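Local coordinates for NAP1-binding protein 2 (Saccharomyces cerevisiae, PDB 1YN8) that acts as an adaptor, bringing the PTC1 phosphatase to the PBS2 kinase and so restraining HOG1 signalling, here represented by its SH3 domain alone, at residues Leu18-Gly23 / Gly48-Glu53; Gly23-Ile28 / Glu40-Ser45. One frame throughout, in Å; residues are numbered along the deposited sequence.

Interaction 1. Residues Leu18-Gly23 / Gly48-Glu53; sequences LRLAEG and GLVPEE
Val50 CG1 is the apolar hub between Leu18-Gly23 and Gly48-Glu53, with Leu18 and Leu20 both packed against it. From Leu18 it meets the base of the side chain and the backbone, CG1 lying 3.9 Å from Leu18 CB and 3.7 Å from Leu18 O. Leu20 brings its branch point and both methyls to the same carbon, and Leu20 CD1 stands 4.0 Å from Val50 CG1; the two side chains cross at about a right angle. With chi1 of Val50 at -55°, CG1 is anti to the carbonyl carbon, the rotation that turns this methyl to both leucines. Two residues before Val50 on the strand, Gly48 CA lies 3.9 Å from Leu18 CB, where a glycine lets the two backbones come close. One hydrogen bond accompanies this close approach: Leu18 N donates to Leu49 O over 2.9 Å, fairly straight at 161°, with the nitrogen lying above the carbonyl plane. The Leu49 side chain leaves its backbone on the side away from Leu18-Gly23 and, in one of its two conformers, touches Trp36 and His32. In the next shell Phe10 bonds to the Leu20 backbone and touches its side chain, while Leu37 backs Val50. The contact lies near the centre of the domain, laying the end of the RT loop, the long connection between strands 2-6 and 25-33, beside edge strand 47-51, whose other side pairs with strand 36-40.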
loop_
_atom_site.group_PDB
_atom_site.type_symbol
_atom_site.label_atom_id
_atom_site.label_comp_id
_atom_site.label_asym_id
_atom_site.label_seq_id
_atom_site.Cartn_x
_atom_site.Cartn_y
_atom_site.Cartn_z
ATOM N N LEU A 18 6.247 -0.593 3.042
ATOM C CA LEU A 18 6.287 -1.295 1.756
ATOM C C LEU A 18 6.546 -0.314 0.615
ATOM O O LEU A 18 5.738 0.580 0.392
ATOM C CB LEU A 18 4.946 -2.008 1.492
ATOM C CG LEU A 18 4.798 -2.889 0.240
ATOM C CD1 LEU A 18 5.614 -4.193 0.418
ATOM C CD2 LEU A 18 3.354 -3.209 -0.110
ATOM N N ARG A 19 7.629 -0.498 -0.132
ATOM C CA ARG A 19 7.936 0.396 -1.265
ATOM C C ARG A 19 6.841 0.319 -2.336
ATOM O O ARG A 19 6.394 -0.769 -2.720
ATOM C CB ARG A 19 9.289 0.046 -1.897
ATOM C CG ARG A 19 9.625 0.831 -3.185
ATOM C CD ARG A 19 11.021 0.530 -3.754
ATOM N NE ARG A 19 12.133 0.928 -2.881
ATOM C CZ ARG A 19 12.636 2.155 -2.763
ATOM N NH1 ARG A 19 12.145 3.185 -3.457
ATOM N NH2 ARG A 19 13.657 2.355 -1.938
ATOM N N LEU A 20 6.434 1.485 -2.851
ATOM C CA LEU A 20 5.520 1.545 -3.971
ATOM C C LEU A 20 6.130 2.328 -5.138
ATOM O O LEU A 20 6.958 3.234 -4.965
ATOM C CB LEU A 20 4.180 2.224 -3.576
ATOM C CG LEU A 20 3.333 1.715 -2.397
ATOM C CD1 LEU A 20 2.159 2.705 -2.145
ATOM C CD2 LEU A 20 2.800 0.307 -2.582
ATOM N N ALA A 21 5.708 1.929 -6.327
ATOM C CA ALA A 21 5.840 2.721 -7.533
ATOM C C ALA A 21 4.439 3.105 -8.073
ATOM O O ALA A 21 3.472 2.305 -8.017
ATOM C CB ALA A 21 6.572 1.921 -8.550
ATOM N N GLU A 22 4.336 4.316 -8.619
ATOM C CA GLU A 22 3.111 4.802 -9.229
ATOM C C GLU A 22 2.557 3.728 -10.178
ATOM O O GLU A 22 3.313 3.200 -11.007
ATOM C CB GLU A 22 3.381 6.090 -10.017
ATOM C CG GLU A 22 2.120 6.705 -10.657
ATOM C CD GLU A 22 2.376 8.040 -11.384
ATOM O OE1 GLU A 22 3.516 8.559 -11.379
ATOM O OE2 GLU A 22 1.412 8.570 -11.981
ATOM N N GLY A 23 1.267 3.416 -10.031
ATOM C CA GLY A 23 0.561 2.398 -10.848
ATOM C C GLY A 23 0.553 0.959 -10.344
ATOM O O GLY A 23 -0.109 0.068 -10.954
ATOM N N GLY A 48 3.346 -4.696 3.908
ATOM C CA GLY A 48 3.865 -3.657 4.813
ATOM C C GLY A 48 3.007 -2.405 4.842
ATOM O O GLY A 48 1.945 -2.378 4.234
ATOM N N LEU A 49 3.468 -1.387 5.563
ATOM C CA LEU A 49 2.713 -0.134 5.719
ATOM C C LEU A 49 2.968 0.869 4.599
ATOM O O LEU A 49 4.126 1.090 4.175
ATOM C CB LEU A 49 3.008 0.524 7.074
ATOM C CG LEU A 49 2.251 -0.060 8.272
ATOM C CD1 LEU A 49 2.798 -1.421 8.663
ATOM C CD2 LEU A 49 2.301 0.877 9.444
ATOM N N VAL A 50 1.876 1.493 4.154
ATOM C CA VAL A 50 1.908 2.565 3.138
ATOM C C VAL A 50 1.049 3.768 3.612
ATOM O O VAL A 50 0.105 3.587 4.403
ATOM C CB VAL A 50 1.391 2.068 1.773
ATOM C CG1 VAL A 50 2.207 0.817 1.326
ATOM C CG2 VAL A 50 -0.136 1.768 1.816
ATOM N N PRO A 51 1.343 4.975 3.105
ATOM C CA PRO A 51 0.502 6.114 3.478
ATOM C C PRO A 51 -0.960 5.978 2.956
ATOM O O PRO A 51 -1.165 5.624 1.798
ATOM C CB PRO A 51 1.200 7.309 2.798
ATOM C CG PRO A 51 2.607 6.836 2.477
ATOM C CD PRO A 51 2.428 5.378 2.194
ATOM N N GLU A 52 -1.936 6.327 3.807
ATOM C CA GLU A 52 -3.360 6.278 3.448
ATOM C C GLU A 52 -3.698 7.108 2.191
ATOM O O GLU A 52 -4.545 6.704 1.353
ATOM C CB GLU A 52 -4.198 6.745 4.627
ATOM C CG GLU A 52 -5.684 6.447 4.503
ATOM C CD GLU A 52 -6.464 6.885 5.731
ATOM O OE1 GLU A 52 -5.931 7.667 6.540
ATOM O OE2 GLU A 52 -7.629 6.462 5.862
ATOM N N GLU A 53 -3.053 8.271 2.063
ATOM C CA GLU A 53 -3.314 9.165 0.914
ATOM C C GLU A 53 -2.596 8.781 -0.420
ATOM O O GLU A 53 -2.759 9.491 -1.431
ATOM C CB GLU A 53 -2.972 10.621 1.291
ATOM C CG GLU A 53 -3.862 11.239 2.438
ATOM C CD GLU A 53 -5.372 11.050 2.216
ATOM O OE1 GLU A 53 -5.878 11.487 1.154
ATOM O OE2 GLU A 53 -6.051 10.458 3.105
#

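Interaction 2. Residues Gly23-Ile28 / Glu40-Ser45; sequences GDIVFI and ENESGS
Phe27 and Glu40 meet through different first torsions: Phe27 CG lies anti to its carbonyl carbon (chi1 -61°), whereas Glu40 CG sits between backbone N and carbonyl carbon (chi1 62°), which puts it next to Phe27 CB. Glu40 CG approaches Phe27 CB to 3.8 Å, and both side chains stand on the same face of the sheet. The CD2-CE2 edge of the ring reaches the turn: Asn41 O lies at the ring edge near its plane, and Glu42 O comes obliquely to within 3.6 Å of Phe27 CE2. Their backbones, those of Phe27 and Glu40, form an antiparallel hydrogen-bonded pair. Glu40 N donates to Phe27 O at 2.9 Å, almost straight (170°) and in the carbonyl plane; the return bond from Phe27 N to Glu40 O is more tilted.

Past this pair water takes over. One water accepts from Glu42 N and donates to Ile25 O, 2.7 Å away, linking two backbone groups that lie close but at a poor angle for a direct bond. A second accepts from Ile25 N and donates to Glu42 OE1, reached by an extended glutamate chain whose CG also lies against Ile25 CB.

The Asn41-Gly44 segment is a type I beta turn, closed by Gly44 N to Asn41 O. Asn41 ND2 donates to Ser45 OG with the oxygen in its amide plane, Ser45 N donates to Ser43 OG at 3.3 Å in an ST turn, and Asn41 OD1 accepts from Lys46 N. Coming between strands 36-40 and 47-51, this is the distal loop of the SH3 fold, where pairing with strand 25-33 gives way to a turn held by its own hydrogen bonds and linked to Ile25 through two waters.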
loop_
_atom_site.group_PDB
_atom_site.type_symbol
_atom_site.label_atom_id
_atom_site.label_comp_id
_atom_site.label_asym_id
_atom_site.label_seq_id
_atom_site.Cartn_x
_atom_site.Cartn_y
_atom_site.Cartn_z
ATOM N N GLY A 23 1.267 3.416 -10.031
ATOM C CA GLY A 23 0.561 2.398 -10.848
ATOM C C GLY A 23 0.553 0.959 -10.344
ATOM O O GLY A 23 -0.109 0.068 -10.954
ATOM N N ASP A 24 1.324 0.684 -9.289
ATOM C CA ASP A 24 1.337 -0.658 -8.661
ATOM C C ASP A 24 -0.074 -1.142 -8.226
ATOM O O ASP A 24 -0.847 -0.382 -7.608
ATOM C CB ASP A 24 2.244 -0.695 -7.406
ATOM C CG ASP A 24 3.745 -0.829 -7.693
ATOM O OD1 ASP A 24 4.194 -1.069 -8.830
ATOM O OD2 ASP A 24 4.501 -0.733 -6.710
ATOM N N ILE A 25 -0.383 -2.397 -8.552
ATOM C CA ILE A 25 -1.584 -3.092 -8.067
ATOM C C ILE A 25 -1.339 -3.631 -6.665
ATOM O O ILE A 25 -0.385 -4.389 -6.436
ATOM C CB ILE A 25 -1.953 -4.274 -9.027
ATOM C CG1 ILE A 25 -2.247 -3.740 -10.428
ATOM C CG2 ILE A 25 -3.134 -5.107 -8.498
ATOM C CD1 ILE A 25 -3.404 -2.796 -10.496
ATOM N N VAL A 26 -2.211 -3.244 -5.728
ATOM C CA VAL A 26 -2.107 -3.678 -4.320
ATOM C C VAL A 26 -3.466 -4.083 -3.701
ATOM O O VAL A 26 -4.515 -3.835 -4.273
ATOM C CB VAL A 26 -1.446 -2.575 -3.469
ATOM C CG1 VAL A 26 -0.070 -2.235 -4.000
ATOM C CG2 VAL A 26 -2.316 -1.316 -3.448
ATOM N N PHE A 27 -3.424 -4.710 -2.522
ATOM C CA PHE A 27 -4.627 -5.164 -1.799
ATOM C C PHE A 27 -4.496 -4.693 -0.364
ATOM O O PHE A 27 -3.482 -4.995 0.287
ATOM C CB PHE A 27 -4.749 -6.693 -1.864
ATOM C CG PHE A 27 -4.884 -7.224 -3.302
ATOM C CD1 PHE A 27 -6.161 -7.444 -3.866
ATOM C CD2 PHE A 27 -3.750 -7.398 -4.119
ATOM C CE1 PHE A 27 -6.298 -7.846 -5.201
ATOM C CE2 PHE A 27 -3.890 -7.875 -5.420
ATOM C CZ PHE A 27 -5.171 -8.081 -5.959
ATOM N N ILE A 28 -5.505 -3.963 0.122
ATOM C CA ILE A 28 -5.457 -3.386 1.459
ATOM C C ILE A 28 -6.061 -4.378 2.441
ATOM O O ILE A 28 -7.251 -4.742 2.326
ATOM C CB ILE A 28 -6.188 -2.015 1.545
ATOM C CG1 ILE A 28 -5.701 -1.009 0.470
ATOM C CG2 ILE A 28 -6.069 -1.444 2.949
ATOM C CD1 ILE A 28 -4.220 -0.693 0.451
ATOM N N GLU A 40 -0.696 -5.487 0.765
ATOM C CA GLU A 40 0.127 -6.492 0.081
ATOM C C GLU A 40 0.320 -6.131 -1.404
ATOM O O GLU A 40 -0.515 -5.417 -2.022
ATOM C CB GLU A 40 -0.376 -7.947 0.271
ATOM C CG GLU A 40 -1.735 -8.261 -0.268
ATOM C CD GLU A 40 -2.215 -9.726 -0.007
ATOM O OE1 GLU A 40 -1.848 -10.380 1.001
ATOM O OE2 GLU A 40 -2.963 -10.226 -0.876
ATOM N N ASN A 41 1.462 -6.559 -1.951
ATOM C CA ASN A 41 1.778 -6.353 -3.379
ATOM C C ASN A 41 0.868 -7.219 -4.268
ATOM O O ASN A 41 0.072 -8.035 -3.750
ATOM C CB ASN A 41 3.277 -6.602 -3.721
ATOM C CG ASN A 41 3.763 -8.027 -3.437
ATOM O OD1 ASN A 41 2.989 -8.920 -3.032
ATOM N ND2 ASN A 41 5.100 -8.236 -3.617
ATOM N N GLU A 42 1.023 -7.080 -5.589
ATOM C CA GLU A 42 0.152 -7.795 -6.579
ATOM C C GLU A 42 0.011 -9.310 -6.379
ATOM O O GLU A 42 -1.129 -9.865 -6.454
ATOM C CB GLU A 42 0.637 -7.502 -7.990
ATOM C CG GLU A 42 -0.238 -8.091 -9.104
ATOM C CD GLU A 42 0.233 -7.724 -10.472
ATOM O OE1 GLU A 42 1.196 -6.918 -10.613
ATOM O OE2 GLU A 42 -0.329 -8.302 -11.455
ATOM N N SER A 43 1.155 -9.989 -6.177
ATOM C CA SER A 43 1.173 -11.448 -5.975
ATOM C C SER A 43 0.881 -11.924 -4.524
ATOM O O SER A 43 0.725 -13.132 -4.288
ATOM C CB SER A 43 2.539 -11.975 -6.400
ATOM O OG SER A 43 3.470 -11.577 -5.407
ATOM N N GLY A 44 0.891 -11.005 -3.562
ATOM C CA GLY A 44 0.784 -11.314 -2.123
ATOM C C GLY A 44 2.073 -11.782 -1.441
ATOM O O GLY A 44 2.035 -12.207 -0.285
ATOM N N SER A 45 3.207 -11.740 -2.161
ATOM C CA SER A 45 4.500 -12.230 -1.630
ATOM C C SER A 45 5.168 -11.292 -0.604
ATOM O O SER A 45 6.083 -11.723 0.114
ATOM C CB SER A 45 5.499 -12.469 -2.767
ATOM O OG SER A 45 5.760 -11.238 -3.414
HETATM O O HOH W 1 2.351 -4.610 -6.520
HETATM O O HOH W 2 1.619 -4.251 -9.683
#

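In the fold
Interaction 1 is largely buried in the small barrel, whereas interaction 2 lies at its surface. Both draw on the one antiparallel sheet: the first brings the loop before strand 25-33 onto edge strand 47-51, the second pairs strand 25-33 with the end of strand 36-40 and the turn after it. Methyl packing with a single backbone bond holds the inner contact; a pair of backbone bonds and two bridging waters hold the outer one, while polar side chains brace its turn from within. Gly23 belongs to both; otherwise interaction 2 falls between the two halves of interaction 1. They touch where Leu20 CD2 packs on Val26 CG1, 4.1 Å apart, and where Leu18 CD2 nears Asn41 N.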